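Local coordinates for C-X-C motif chemokine 13 (Homo sapiens, PDB 7JNY), which attracts B lymphocytes as a secreted chemokine that binds the receptor CXCR5 and also binds heparin, at residues V20-R24 against R25-R29. Numbering follows the deposited sequence.
Sequences VFIPR and RFIDR
Two successive i to i+3 backbone hydrogen bonds tie P23 and R24 to the residues that follow. F26 N donates to P23 O at 2.9 Å with an N-H...O angle of 164°, and I27 N donates to R24 O at 3.1 Å. R25 N also comes near P23 O, but its angle is too poor for a bond. The carbonyl of I27 is served by a water that donates to I27 O at 2.6 Å and accepts from R24 NH1 at 3.2 Å; the bend in the R24 chain at chi3 (54°) folds the guanidinium back over R25 N, within range of that water. R25 O, within the turn, accepts from K49 NZ, which lies beyond the two segments.

Apolar contacts line the same bend. P23 CG meets F26 CD2 at 3.6 Å at the ring edge, while R25 CG sits over the centre of one ring face, 4.0 Å above its plane. On the buried side, I22 CG2 touches I27 CG1 at 3.7 Å, the two side chains crossing at about a right angle. I27 CG1 is anti to its own carbonyl carbon (chi1 -66°), which turns the branch back toward I22 and P23 O. Both isoleucines also pack on V46, with W62 covering I22 and M66 covering I27. Were I27 cut back to an alanine, I22 CG2 would probably lose its nearest partner here, and a gap would be likely to open beside M66 of helix 61-72.

These two i to i+3 bonds define the short 3-10 turn that, in the chemokine fold, joins the N-loop to the first strand of the three-stranded antiparallel sheet.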
loop_
_atom_site.group_PDB
_atom_site.type_symbol
_atom_site.label_atom_id
_atom_site.label_comp_id
_atom_site.label_asym_id
_atom_site.label_seq_id
_atom_site.Cartn_x
_atom_site.Cartn_y
_atom_site.Cartn_z
ATOM N N VAL A 20 0.348 4.660 -11.374
ATOM C CA VAL A 20 -0.644 4.046 -12.239
ATOM C C VAL A 20 -1.689 3.342 -11.379
ATOM O O VAL A 20 -1.356 2.633 -10.419
ATOM C CB VAL A 20 0.018 3.062 -13.213
ATOM C CG1 VAL A 20 -1.050 2.331 -14.030
ATOM C CG2 VAL A 20 1.048 3.766 -14.112
ATOM N N PHE A 21 -2.959 3.550 -11.722
ATOM C CA PHE A 21 -4.079 2.934 -11.008
ATOM C C PHE A 21 -3.982 1.411 -11.036
ATOM O O PHE A 21 -3.711 0.810 -12.072
ATOM C CB PHE A 21 -5.403 3.428 -11.610
ATOM C CG PHE A 21 -6.624 2.798 -10.984
ATOM C CD1 PHE A 21 -7.039 3.151 -9.716
ATOM C CD2 PHE A 21 -7.356 1.849 -11.691
ATOM C CE1 PHE A 21 -8.137 2.543 -9.143
ATOM C CE2 PHE A 21 -8.458 1.247 -11.121
ATOM C CZ PHE A 21 -8.851 1.596 -9.846
ATOM N N ILE A 22 -4.166 0.786 -9.879
ATOM C CA ILE A 22 -4.282 -0.665 -9.813
ATOM C C ILE A 22 -5.673 -1.032 -9.295
ATOM O O ILE A 22 -5.980 -0.786 -8.111
ATOM C CB ILE A 22 -3.218 -1.275 -8.904
ATOM C CG1 ILE A 22 -1.794 -0.875 -9.339
ATOM C CG2 ILE A 22 -3.277 -2.795 -8.957
ATOM C CD1 ILE A 22 -0.733 -1.451 -8.416
ATOM N N PRO A 23 -6.532 -1.643 -10.111
ATOM C CA PRO A 23 -7.886 -1.964 -9.634
ATOM C C PRO A 23 -7.829 -2.884 -8.427
ATOM O O PRO A 23 -7.039 -3.825 -8.382
ATOM C CB PRO A 23 -8.534 -2.662 -10.834
ATOM C CG PRO A 23 -7.746 -2.251 -12.019
ATOM C CD PRO A 23 -6.366 -1.884 -11.555
ATOM N N ARG A 24 -8.705 -2.631 -7.449
ATOM C CA ARG A 24 -8.647 -3.397 -6.215
ATOM C C ARG A 24 -8.760 -4.894 -6.471
ATOM O O ARG A 24 -8.160 -5.687 -5.740
ATOM C CB ARG A 24 -9.738 -2.941 -5.251
ATOM C CG ARG A 24 -9.416 -3.308 -3.819
ATOM C CD ARG A 24 -10.672 -3.507 -2.996
ATOM N NE ARG A 24 -11.584 -4.465 -3.609
ATOM C CZ ARG A 24 -11.338 -5.765 -3.756
ATOM N NH1 ARG A 24 -10.202 -6.314 -3.335
ATOM N NH2 ARG A 24 -12.251 -6.537 -4.345
ATOM N N ARG A 25 -9.504 -5.298 -7.502
ATOM C CA ARG A 25 -9.715 -6.720 -7.759
ATOM C C ARG A 25 -8.420 -7.440 -8.113
ATOM O O ARG A 25 -8.383 -8.670 -8.074
ATOM C CB ARG A 25 -10.728 -6.916 -8.896
ATOM C CG ARG A 25 -10.379 -6.259 -10.234
ATOM C CD ARG A 25 -11.026 -6.992 -11.427
ATOM N NE ARG A 25 -12.460 -6.736 -11.496
ATOM C CZ ARG A 25 -13.395 -7.573 -11.050
ATOM N NH1 ARG A 25 -13.103 -8.817 -10.701
ATOM N NH2 ARG A 25 -14.656 -7.152 -10.948
ATOM N N PHE A 26 -7.358 -6.714 -8.479
ATOM C CA PHE A 26 -6.100 -7.347 -8.861
ATOM C C PHE A 26 -5.095 -7.387 -7.720
ATOM O O PHE A 26 -3.968 -7.840 -7.918
ATOM C CB PHE A 26 -5.480 -6.650 -10.073
ATOM C CG PHE A 26 -6.291 -6.768 -11.310
ATOM C CD1 PHE A 26 -6.642 -8.019 -11.787
ATOM C CD2 PHE A 26 -6.713 -5.649 -12.007
ATOM C CE1 PHE A 26 -7.411 -8.155 -12.914
ATOM C CE2 PHE A 26 -7.479 -5.787 -13.149
ATOM C CZ PHE A 26 -7.827 -7.040 -13.602
ATOM N N ILE A 27 -5.484 -6.954 -6.532
ATOM C CA ILE A 27 -4.566 -6.762 -5.423
ATOM C C ILE A 27 -4.729 -7.927 -4.452
ATOM O O ILE A 27 -5.829 -8.183 -3.940
ATOM C CB ILE A 27 -4.804 -5.400 -4.751
ATOM C CG1 ILE A 27 -4.436 -4.281 -5.716
ATOM C CG2 ILE A 27 -3.988 -5.290 -3.500
ATOM C CD1 ILE A 27 -4.802 -2.881 -5.260
ATOM N N ASP A 28 -3.635 -8.651 -4.221
ATOM C CA ASP A 28 -3.614 -9.711 -3.221
ATOM C C ASP A 28 -3.172 -9.177 -1.867
ATOM O O ASP A 28 -3.709 -9.566 -0.836
ATOM C CB ASP A 28 -2.646 -10.823 -3.599
ATOM C CG ASP A 28 -3.244 -11.813 -4.568
ATOM O OD1 ASP A 28 -4.476 -11.948 -4.608
ATOM O OD2 ASP A 28 -2.470 -12.479 -5.264
ATOM N N ARG A 29 -2.147 -8.328 -1.846
ATOM C CA ARG A 29 -1.661 -7.761 -0.601
ATOM C C ARG A 29 -1.232 -6.330 -0.846
ATOM O O ARG A 29 -0.706 -6.010 -1.923
ATOM C CB ARG A 29 -0.418 -8.444 -0.048
ATOM C CG ARG A 29 -0.449 -9.881 0.330
ATOM C CD ARG A 29 0.799 -10.077 1.200
ATOM N NE ARG A 29 1.906 -10.602 0.405
ATOM C CZ ARG A 29 3.132 -10.826 0.862
ATOM N NH1 ARG A 29 3.470 -10.551 2.113
ATOM N NH2 ARG A 29 4.041 -11.343 0.044
HETATM O O HOH W 1 -8.318 -8.854 -3.765
#